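Side-chain contacts in YjbQ family protein (Sulfolobus solfataricus, PDB 1VPH), which is of unknown function but belongs to the YjbQ (UPF0047) family and carries a bound potassium ion in this crystal: residues R26-V31 and E81-S86; D35-I40 and I142-L147; V63-E66 and G70-E73; I128-L133 and S138-T143. All coordinates share one frame; numbering follows the deposited sequence.

Contact 1: residues R26-V31 and E81-S86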
# COMPACT_ATOMS: atom_id res chain seq x y z
N ARG C 26 -4.76 3.63 -24.17
CA ARG C 26 -5.13 2.21 -24.26
C ARG C 26 -5.92 1.77 -23.03
O ARG C 26 -5.86 2.43 -22.00
CB ARG C 26 -3.89 1.31 -24.34
CG ARG C 26 -3.40 1.08 -25.76
CD ARG C 26 -2.78 2.31 -26.35
N GLN C 27 -6.61 0.63 -23.15
CA GLN C 27 -7.39 0.07 -22.03
C GLN C 27 -6.50 -0.19 -20.82
O GLN C 27 -6.84 0.23 -19.72
CB GLN C 27 -8.15 -1.23 -22.38
CG GLN C 27 -8.92 -1.81 -21.17
CD GLN C 27 -9.79 -3.05 -21.47
OE1 GLN C 27 -9.31 -4.08 -21.97
NE2 GLN C 27 -11.07 -2.96 -21.13
N PHE C 28 -5.39 -0.91 -21.05
CA PHE C 28 -4.34 -1.16 -20.06
C PHE C 28 -3.05 -0.40 -20.43
O PHE C 28 -2.54 -0.52 -21.55
CB PHE C 28 -3.98 -2.64 -19.98
CG PHE C 28 -5.04 -3.51 -19.35
CD1 PHE C 28 -6.07 -4.02 -20.12
CD2 PHE C 28 -5.01 -3.82 -18.02
CE1 PHE C 28 -7.04 -4.82 -19.56
CE2 PHE C 28 -5.99 -4.63 -17.46
CZ PHE C 28 -6.99 -5.13 -18.23
N GLU C 29 -2.53 0.38 -19.51
CA GLU C 29 -1.37 1.20 -19.81
C GLU C 29 -0.63 1.54 -18.52
O GLU C 29 -1.25 1.69 -17.46
CB GLU C 29 -1.88 2.45 -20.49
CG GLU C 29 -0.84 3.30 -21.14
CD GLU C 29 -1.48 4.51 -21.84
OE1 GLU C 29 -2.11 4.30 -22.88
OE2 GLU C 29 -1.38 5.67 -21.35
N LEU C 30 0.70 1.56 -18.61
CA LEU C 30 1.52 2.10 -17.51
C LEU C 30 2.11 3.39 -18.01
O LEU C 30 2.65 3.42 -19.12
CB LEU C 30 2.67 1.14 -17.21
CG LEU C 30 2.42 -0.12 -16.41
CD1 LEU C 30 3.73 -0.91 -16.33
CD2 LEU C 30 1.91 0.20 -15.03
N VAL C 31 2.01 4.45 -17.21
CA VAL C 31 2.59 5.75 -17.60
C VAL C 31 3.57 6.18 -16.54
O VAL C 31 3.21 6.33 -15.38
CB VAL C 31 1.48 6.79 -17.80
CG1 VAL C 31 2.09 8.12 -18.17
CG2 VAL C 31 0.53 6.28 -18.94
N GLU C 81 -4.49 -10.99 -16.53
CA GLU C 81 -4.77 -12.39 -16.20
C GLU C 81 -5.44 -12.53 -14.84
O GLU C 81 -6.38 -13.35 -14.67
CB GLU C 81 -3.49 -13.19 -16.28
CG GLU C 81 -3.04 -13.32 -17.73
CD GLU C 81 -1.71 -14.05 -17.90
OE1 GLU C 81 -1.09 -14.38 -16.86
OE2 GLU C 81 -1.32 -14.31 -19.07
N PHE C 82 -4.96 -11.74 -13.87
CA PHE C 82 -5.49 -11.72 -12.53
C PHE C 82 -6.90 -11.15 -12.40
O PHE C 82 -7.69 -11.65 -11.62
CB PHE C 82 -4.55 -10.87 -11.71
CG PHE C 82 -4.98 -10.64 -10.30
CD1 PHE C 82 -4.91 -11.66 -9.36
CD2 PHE C 82 -5.37 -9.38 -9.90
CE1 PHE C 82 -5.26 -11.43 -8.05
CE2 PHE C 82 -5.75 -9.16 -8.60
CZ PHE C 82 -5.68 -10.19 -7.68
N THR C 83 -7.20 -10.10 -13.18
CA THR C 83 -8.48 -9.39 -13.05
C THR C 83 -9.58 -9.94 -13.96
O THR C 83 -10.76 -9.66 -13.73
CB THR C 83 -8.33 -7.89 -13.36
OG1 THR C 83 -7.90 -7.72 -14.71
CG2 THR C 83 -7.36 -7.20 -12.41
N GLU C 84 -9.18 -10.64 -15.03
CA GLU C 84 -10.11 -11.31 -15.95
C GLU C 84 -11.11 -10.38 -16.67
O GLU C 84 -12.33 -10.42 -16.40
CB GLU C 84 -10.86 -12.39 -15.22
CG GLU C 84 -9.95 -13.37 -14.60
CD GLU C 84 -10.67 -14.58 -14.09
OE1 GLU C 84 -11.01 -15.45 -14.94
OE2 GLU C 84 -10.91 -14.66 -12.87
N PRO C 85 -10.61 -9.53 -17.59
CA PRO C 85 -11.54 -8.64 -18.25
C PRO C 85 -12.71 -9.33 -18.93
O PRO C 85 -13.76 -8.72 -18.99
CB PRO C 85 -10.66 -7.88 -19.23
CG PRO C 85 -9.33 -7.92 -18.57
CD PRO C 85 -9.23 -9.25 -18.00
N SER C 86 -12.58 -10.58 -19.35
CA SER C 86 -13.64 -11.26 -20.08
C SER C 86 -14.64 -11.99 -19.19
O SER C 86 -15.65 -12.51 -19.68
CB SER C 86 -13.05 -12.35 -20.98
OG SER C 86 -13.01 -13.59 -20.27
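Phe28 has its CG anti to its own carbonyl carbon, beside the backbone N; this chi1 of -71° points the CB-CG axis, and CZ at its far end, at Pro85, while chi2 of 86° sets the tilt of the ring so that Pro85 meets an edge. The meeting is made by one vertex of the ring. CZ lies 3.7 Å from CG of Pro85, and CE1 of Phe28 is close behind at 4.0 Å from the same carbon. Pro85 therefore sits at the edge of the aromatic ring, near its plane, with the ring atom that puckers out of the pyrrolidine doing the touching; no face-on CH-pi stack is formed. Thr83 joins the same edge more loosely, its OG1 being 4.5 Å from Phe28 CZ. That hydroxyl looks back into its own helix, where it is hydrogen-bonded to the carbonyl of Ile79.

Proline reaches this place through a bend at the end of the helix: Glu84 leaves helical geometry with a positive phi of 60°, and Pro85 follows on the side facing Phe28. The contact is small and apolar. It joins the loop leading into strand 29-32 to the C-terminal end of helix 69-83, while the rest of the Phe28 ring is flanked by His99 of helix 98-107, by Lys80 of helix 69-83 and by Leu133 just beyond strand 127-132.

Contact 2: residues D35-I40 and I142-L147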
# COMPACT_ATOMS: atom_id res chain seq x y z
N ASP C 35 9.68 11.50 -13.12
CA ASP C 35 10.35 12.81 -13.26
C ASP C 35 9.44 13.95 -12.83
O ASP C 35 9.95 14.88 -12.20
CB ASP C 35 10.97 13.02 -14.66
CG ASP C 35 12.20 12.11 -14.92
OD1 ASP C 35 12.74 11.45 -13.97
OD2 ASP C 35 12.67 12.08 -16.08
N GLN C 36 8.12 13.85 -13.07
CA GLN C 36 7.14 14.84 -12.65
C GLN C 36 7.00 14.85 -11.17
O GLN C 36 6.95 15.91 -10.57
CB GLN C 36 5.83 14.50 -13.33
CG GLN C 36 4.95 15.61 -13.65
CD GLN C 36 5.52 16.59 -14.68
OE1 GLN C 36 6.34 17.44 -14.32
NE2 GLN C 36 5.00 16.57 -15.93
N VAL C 37 6.96 13.66 -10.54
CA VAL C 37 6.91 13.60 -9.07
C VAL C 37 8.17 14.24 -8.47
O VAL C 37 8.10 15.06 -7.53
CB VAL C 37 6.77 12.15 -8.58
CG1 VAL C 37 6.86 12.10 -7.02
CG2 VAL C 37 5.46 11.55 -9.09
N GLU C 38 9.32 13.88 -9.03
CA GLU C 38 10.59 14.41 -8.58
C GLU C 38 10.64 15.93 -8.71
O GLU C 38 11.09 16.61 -7.77
CB GLU C 38 11.79 13.74 -9.27
CG GLU C 38 13.15 14.18 -8.71
CD GLU C 38 13.29 13.98 -7.20
OE1 GLU C 38 12.94 12.89 -6.72
OE2 GLU C 38 13.78 14.90 -6.49
N GLN C 39 10.17 16.47 -9.82
CA GLN C 39 10.16 17.92 -9.95
C GLN C 39 9.28 18.62 -8.86
O GLN C 39 9.66 19.70 -8.35
CB GLN C 39 9.91 18.36 -11.40
CG GLN C 39 8.54 18.20 -11.87
CD GLN C 39 7.74 19.45 -11.64
OE1 GLN C 39 8.26 20.44 -11.14
NE2 GLN C 39 6.46 19.39 -11.99
N ILE C 40 8.15 18.03 -8.53
CA ILE C 40 7.25 18.57 -7.53
C ILE C 40 7.89 18.47 -6.13
O ILE C 40 7.82 19.41 -5.33
CB ILE C 40 5.90 17.84 -7.61
CG1 ILE C 40 5.21 18.12 -8.95
CG2 ILE C 40 5.00 18.23 -6.42
CD1 ILE C 40 4.12 17.10 -9.32
N ILE C 142 -3.58 12.62 -10.82
CA ILE C 142 -2.72 12.15 -9.75
C ILE C 142 -2.40 13.33 -8.81
O ILE C 142 -1.92 14.38 -9.27
CB ILE C 142 -1.38 11.62 -10.29
CG1 ILE C 142 -1.59 10.47 -11.31
CG2 ILE C 142 -0.49 11.10 -9.16
CD1 ILE C 142 -0.83 10.64 -12.59
N THR C 143 -2.68 13.17 -7.53
CA THR C 143 -2.28 14.15 -6.53
C THR C 143 -0.92 13.80 -6.03
O THR C 143 -0.65 12.63 -5.70
CB THR C 143 -3.26 14.09 -5.34
OG1 THR C 143 -4.56 14.41 -5.85
CG2 THR C 143 -2.87 15.06 -4.24
N VAL C 144 -0.07 14.81 -5.89
CA VAL C 144 1.23 14.63 -5.30
C VAL C 144 1.26 15.53 -4.09
O VAL C 144 1.14 16.71 -4.23
CB VAL C 144 2.36 14.98 -6.27
CG1 VAL C 144 3.74 14.79 -5.65
CG2 VAL C 144 2.24 14.16 -7.60
N GLU C 145 1.46 14.94 -2.93
CA GLU C 145 1.53 15.72 -1.69
C GLU C 145 2.86 15.49 -1.00
O GLU C 145 3.25 14.35 -0.75
CB GLU C 145 0.38 15.31 -0.81
CG GLU C 145 0.21 16.17 0.43
CD GLU C 145 -0.90 15.67 1.36
OE1 GLU C 145 -1.65 14.72 1.00
OE2 GLU C 145 -1.06 16.25 2.46
N ILE C 146 3.57 16.57 -0.68
CA ILE C 146 4.79 16.48 0.10
C ILE C 146 4.48 17.04 1.49
O ILE C 146 3.86 18.07 1.63
CB ILE C 146 6.00 17.21 -0.54
CG1 ILE C 146 6.26 16.65 -1.97
CG2 ILE C 146 7.24 16.90 0.24
CD1 ILE C 146 5.56 17.37 -3.02
N LEU C 147 4.91 16.33 2.52
CA LEU C 147 4.64 16.75 3.90
C LEU C 147 5.92 16.57 4.70
O LEU C 147 6.54 15.53 4.59
CB LEU C 147 3.48 15.91 4.42
CG LEU C 147 2.70 16.22 5.70
CD1 LEU C 147 1.24 15.99 5.51
CD2 LEU C 147 3.20 15.35 6.86
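Ile40 and Val144 point their branches at each other, tip to tip, from a helix lying over a sheet. Ile40 presents both of its arms. Its CG2, anti to the backbone N, comes within 3.7 Å of Val144 CG1, while its CD1 takes the other branch of the valine, 3.9 Å from Val144 CG2. The two methyls of Val144 are thus matched by two different methyls of one isoleucine. Ile146 comes in from another direction: its side chain crosses that of Ile40 at a slant, and its CD1 reaches CG2 of Ile40 at 3.6 Å, so that CG2 of Ile40 touches both Val144 and Ile146. One helical turn earlier Val37 adds a looser touch, with its CG1 4.3 Å from Val144 CG1.

The axes of segments 35-40 and 142-147 pass 9.3 Å apart at an angle of 36°, an ordinary spacing for a helix lying on the face of a sheet. Beneath, Val144 and Ile146 belong to a strand flanked by strands 14-24 and 49-55, and Cys51 of the latter also meets Val37. With an alanine here in place of Ile40, CG2 and CD1 would be gone, and a gap would probably open above Val144 and Ile146. All four touching residues are buried and purely aliphatic, which implies that shape and exclusion of water, with no polar bond to fix direction, hold helix 34-44 against this strand.

Contact 3: residues V63-E66 and G70-E73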
# COMPACT_ATOMS: atom_id res chain seq x y z
N VAL C 63 1.79 2.42 -8.84
CA VAL C 63 2.78 1.41 -8.44
C VAL C 63 4.18 1.93 -8.62
O VAL C 63 4.39 2.96 -9.23
CB VAL C 63 2.62 0.03 -9.19
CG1 VAL C 63 1.27 -0.55 -8.89
CG2 VAL C 63 2.89 0.16 -10.69
N ALA C 64 5.17 1.19 -8.16
CA ALA C 64 6.55 1.56 -8.42
C ALA C 64 7.38 0.34 -8.81
O ALA C 64 7.31 -0.74 -8.17
CB ALA C 64 7.12 2.27 -7.22
N ASN C 65 8.03 0.43 -9.95
CA ASN C 65 8.91 -0.65 -10.38
C ASN C 65 9.83 -0.17 -11.48
O ASN C 65 9.95 1.03 -11.69
CB ASN C 65 8.15 -1.91 -10.72
CG ASN C 65 8.86 -3.09 -10.22
OD1 ASN C 65 9.67 -3.68 -10.95
ND2 ASN C 65 8.69 -3.39 -8.89
N GLU C 66 10.51 -1.10 -12.14
CA GLU C 66 11.53 -0.76 -13.08
C GLU C 66 10.99 -0.43 -14.44
O GLU C 66 10.18 -1.19 -15.00
CB GLU C 66 12.53 -1.91 -13.23
CG GLU C 66 13.73 -1.49 -14.07
CD GLU C 66 14.82 -2.54 -14.13
OE1 GLU C 66 14.88 -3.46 -13.26
OE2 GLU C 66 15.63 -2.42 -15.07
N GLY C 70 9.82 -4.51 -21.66
CA GLY C 70 9.38 -5.90 -21.49
C GLY C 70 8.63 -6.12 -20.18
O GLY C 70 7.51 -6.67 -20.16
N LEU C 71 9.23 -5.67 -19.08
CA LEU C 71 8.62 -5.73 -17.78
C LEU C 71 7.29 -5.02 -17.69
O LEU C 71 6.34 -5.45 -17.05
CB LEU C 71 9.54 -5.06 -16.79
CG LEU C 71 9.06 -5.25 -15.36
CD1 LEU C 71 8.88 -6.72 -15.01
CD2 LEU C 71 10.11 -4.59 -14.46
N MET C 72 7.23 -3.86 -18.32
CA MET C 72 5.99 -3.11 -18.29
C MET C 72 4.88 -3.94 -18.94
O MET C 72 3.73 -3.94 -18.49
CB MET C 72 6.17 -1.75 -18.97
CG MET C 72 6.93 -0.80 -18.12
SD MET C 72 7.65 0.61 -18.96
CE MET C 72 6.16 1.62 -19.20
N GLU C 73 5.22 -4.61 -20.03
CA GLU C 73 4.27 -5.49 -20.69
C GLU C 73 3.92 -6.68 -19.77
O GLU C 73 2.75 -7.03 -19.70
CB GLU C 73 4.78 -5.90 -22.07
CG GLU C 73 4.62 -4.79 -23.07
CD GLU C 73 5.20 -5.14 -24.45
OE1 GLU C 73 5.32 -6.35 -24.76
OE2 GLU C 73 5.53 -4.19 -25.21
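Leu71 drives one methyl, CD2, into the corner where strand 60-65 gives way to a loop, and there the contact is tight. CD2 lies 3.4 Å from the backbone O of Glu66 and 3.7 Å from OD1 of Asn65, with CB of Glu66 close by at 3.8 Å. The leucine side chain crosses that of Asn65 at about a right angle. Its CG stands anti to the backbone N (chi1 -172°), which sends the branch out from the helix toward the strand.

The amide of Asn65 is held from within its own segment as well. Glu66 N donates to Asn65 OD1 over 3.0 Å, arriving from above the carbonyl plane and missing the lone pairs, whereas Asn65 ND2 gives a bond of 3.1 Å to Ala64 O, in the plane of that carbonyl and on a lone pair. This is a strand-loop-helix connection with a very short link, in which the first turn of helix 69-83 packs back against the end of the strand. It lies at a subunit boundary: His101 of the third subunit, a histidine that in this protein belongs to the potassium site, bonds Asn65 OD1 through ND1, and Ser58 O of that subunit takes Asn65 ND2. An alanine here would lose the whole amide and is likely to leave that His101 and that Ser58 carbonyl without these partners across the interface.

On the looser side, beyond CB, the extended chain of Glu66 leads away from Leu71; this partly exposed residue has its side chain about 5 Å from a bound phosphate ion, probably from the crystallisation liquor.

Contact 4: residues I128-L133 and S138-T143. With PO4 (phosphate ion), chain L.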
# COMPACT_ATOMS: atom_id res chain seq x y z
N ILE C 128 8.02 5.43 -10.77
CA ILE C 128 6.64 5.57 -10.32
C ILE C 128 5.71 5.57 -11.53
O ILE C 128 5.92 6.35 -12.49
CB ILE C 128 6.45 6.87 -9.59
CG1 ILE C 128 7.42 6.96 -8.40
CG2 ILE C 128 5.02 6.95 -9.10
CD1 ILE C 128 7.30 8.20 -7.59
N PHE C 129 4.67 4.73 -11.48
CA PHE C 129 3.74 4.59 -12.61
C PHE C 129 2.29 4.78 -12.22
O PHE C 129 1.79 4.25 -11.22
CB PHE C 129 3.85 3.22 -13.25
CG PHE C 129 5.19 2.90 -13.87
CD1 PHE C 129 5.47 3.24 -15.18
CD2 PHE C 129 6.12 2.21 -13.15
CE1 PHE C 129 6.68 2.90 -15.75
CE2 PHE C 129 7.34 1.89 -13.68
CZ PHE C 129 7.63 2.23 -14.96
N LEU C 130 1.59 5.48 -13.07
CA LEU C 130 0.15 5.42 -13.12
C LEU C 130 -0.24 4.15 -13.83
O LEU C 130 0.27 3.87 -14.97
CB LEU C 130 -0.40 6.63 -13.90
CG LEU C 130 -1.91 6.41 -14.12
CD1 LEU C 130 -2.61 6.60 -12.78
CD2 LEU C 130 -2.47 7.36 -15.16
N VAL C 131 -1.10 3.36 -13.20
CA VAL C 131 -1.58 2.13 -13.83
C VAL C 131 -3.00 2.41 -14.31
O VAL C 131 -3.88 2.71 -13.50
CB VAL C 131 -1.59 0.88 -12.85
CG1 VAL C 131 -1.92 -0.41 -13.66
CG2 VAL C 131 -0.33 0.72 -12.08
N GLU C 132 -3.21 2.39 -15.63
CA GLU C 132 -4.52 2.53 -16.21
C GLU C 132 -5.06 1.16 -16.51
O GLU C 132 -4.34 0.34 -17.11
CB GLU C 132 -4.46 3.29 -17.55
CG GLU C 132 -5.75 3.24 -18.33
CD GLU C 132 -6.84 4.02 -17.61
OE1 GLU C 132 -6.88 5.23 -17.83
OE2 GLU C 132 -7.61 3.43 -16.81
N LEU C 133 -6.27 0.89 -16.04
CA LEU C 133 -6.93 -0.41 -16.29
C LEU C 133 -8.24 -0.31 -17.02
O LEU C 133 -8.80 -1.36 -17.39
CB LEU C 133 -7.17 -1.20 -14.98
CG LEU C 133 -5.95 -1.59 -14.12
CD1 LEU C 133 -6.31 -2.57 -13.01
CD2 LEU C 133 -4.81 -2.17 -14.99
N SER C 138 -9.53 10.55 -20.76
CA SER C 138 -8.99 11.87 -21.13
C SER C 138 -8.25 12.53 -19.98
O SER C 138 -7.29 13.25 -20.21
CB SER C 138 -10.10 12.80 -21.66
N GLU C 139 -8.69 12.30 -18.75
CA GLU C 139 -8.08 12.96 -17.59
C GLU C 139 -8.01 12.02 -16.39
O GLU C 139 -8.97 11.81 -15.65
CB GLU C 139 -8.80 14.29 -17.24
CG GLU C 139 -8.22 15.03 -16.02
CD GLU C 139 -8.94 16.33 -15.65
OE1 GLU C 139 -9.92 16.76 -16.31
OE2 GLU C 139 -8.48 16.95 -14.66
N ARG C 140 -6.83 11.45 -16.23
CA ARG C 140 -6.48 10.81 -14.95
C ARG C 140 -5.73 11.82 -14.13
O ARG C 140 -4.78 12.44 -14.64
CB ARG C 140 -5.60 9.60 -15.17
CG ARG C 140 -6.28 8.44 -15.88
CD ARG C 140 -7.54 8.04 -15.16
NE ARG C 140 -7.92 6.65 -15.43
CZ ARG C 140 -8.94 6.04 -14.86
NH1 ARG C 140 -9.67 6.69 -13.98
NH2 ARG C 140 -9.19 4.74 -15.15
N HIS C 141 -6.19 12.04 -12.91
CA HIS C 141 -5.64 13.03 -12.01
C HIS C 141 -4.86 12.30 -10.91
O HIS C 141 -5.40 11.49 -10.16
CB HIS C 141 -6.73 13.86 -11.41
CG HIS C 141 -6.23 14.88 -10.43
ND1 HIS C 141 -7.05 15.44 -9.49
CD2 HIS C 141 -5.01 15.40 -10.23
CE1 HIS C 141 -6.35 16.28 -8.74
NE2 HIS C 141 -5.10 16.27 -9.17
N ILE C 142 -3.58 12.62 -10.82
CA ILE C 142 -2.72 12.15 -9.75
C ILE C 142 -2.40 13.33 -8.81
O ILE C 142 -1.92 14.38 -9.27
CB ILE C 142 -1.38 11.62 -10.29
CG1 ILE C 142 -1.59 10.47 -11.31
CG2 ILE C 142 -0.49 11.10 -9.16
CD1 ILE C 142 -0.83 10.64 -12.59
N THR C 143 -2.68 13.17 -7.53
CA THR C 143 -2.28 14.15 -6.53
C THR C 143 -0.92 13.80 -6.03
O THR C 143 -0.65 12.63 -5.70
CB THR C 143 -3.26 14.09 -5.34
OG1 THR C 143 -4.56 14.41 -5.85
CG2 THR C 143 -2.87 15.06 -4.24
P PO4 L . -12.80 6.18 -11.87
O1 PO4 L . -13.69 5.98 -13.03
O2 PO4 L . -13.51 5.85 -10.56
O3 PO4 L . -12.45 7.65 -11.71
O4 PO4 L . -11.45 5.54 -12.07
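Glu132 and Arg140 form a salt bridge at the border of an anion pocket that holds a phosphate, probably taken from the crystallisation liquor. The guanidinium is gripped side-on: NE gives a hydrogen bond of 3.0 Å to Glu132 OE1, and NH2 one of 2.6 Å to Glu132 OE2. The second is almost straight, at 177°, and uses the syn lone pair of OE2; the first meets OE1 on the syn side but well out of the carboxylate plane. A bend of the Arg140 chain at its second torsion (chi2 -54°) is part of the path that brings the guanidinium to Glu132. The two flat groups are nearly coplanar, 27° apart, although the side chains that carry them cross at about a right angle. The remaining nitrogen, Arg140 NH1, reaches O4 of the phosphate at 2.9 Å, with the anion at the edge of the guanidinium and in its plane.

The two segments belong to consecutive strands that lie in different sheets, 127-132 in the three-stranded one and 137-148 in the five-stranded one, facing each other across the interior. Their axes pass 9.6 Å apart, too far for backbone pairing, and side chains fill the interval. Beside the ion pair, Leu130 CD2 lies against Arg140 CB at 3.8 Å, and Leu130 CB meets Ile142 CD1 at 4.2 Å.

Glu132 is positioned in turn by Thr24, whose hydroxyl meets OE1, and by the backbone N of Asp134 at OE2, while Thr59 meets Arg140 NH2. Ser58, Thr59, His57 and Arg137 also bind the phosphate, whose charge probably offsets the closeness of Arg140 and Arg137.

From the N terminus, the chain first lays down residues 26-31 and then, at once, 35-40, opening contacts 1 and 2. Contact 3 closes a very short loop between 63-66 and 70-73, nested inside both. Contact 1 shuts at 81-86, so that it crosses contact 2, which stays open to 142-147. After contact 1 has closed, contact 4 joins 128-133 to 138-143, ending on the strand that also ends contact 2, with Ile142 and Thr143 common to both. Contacts 1 and 3 bind helix 69-83 to the three-stranded sheet, contact 2 seats helix 34-44 on the five-stranded sheet, and contact 4 bridges the two sheets.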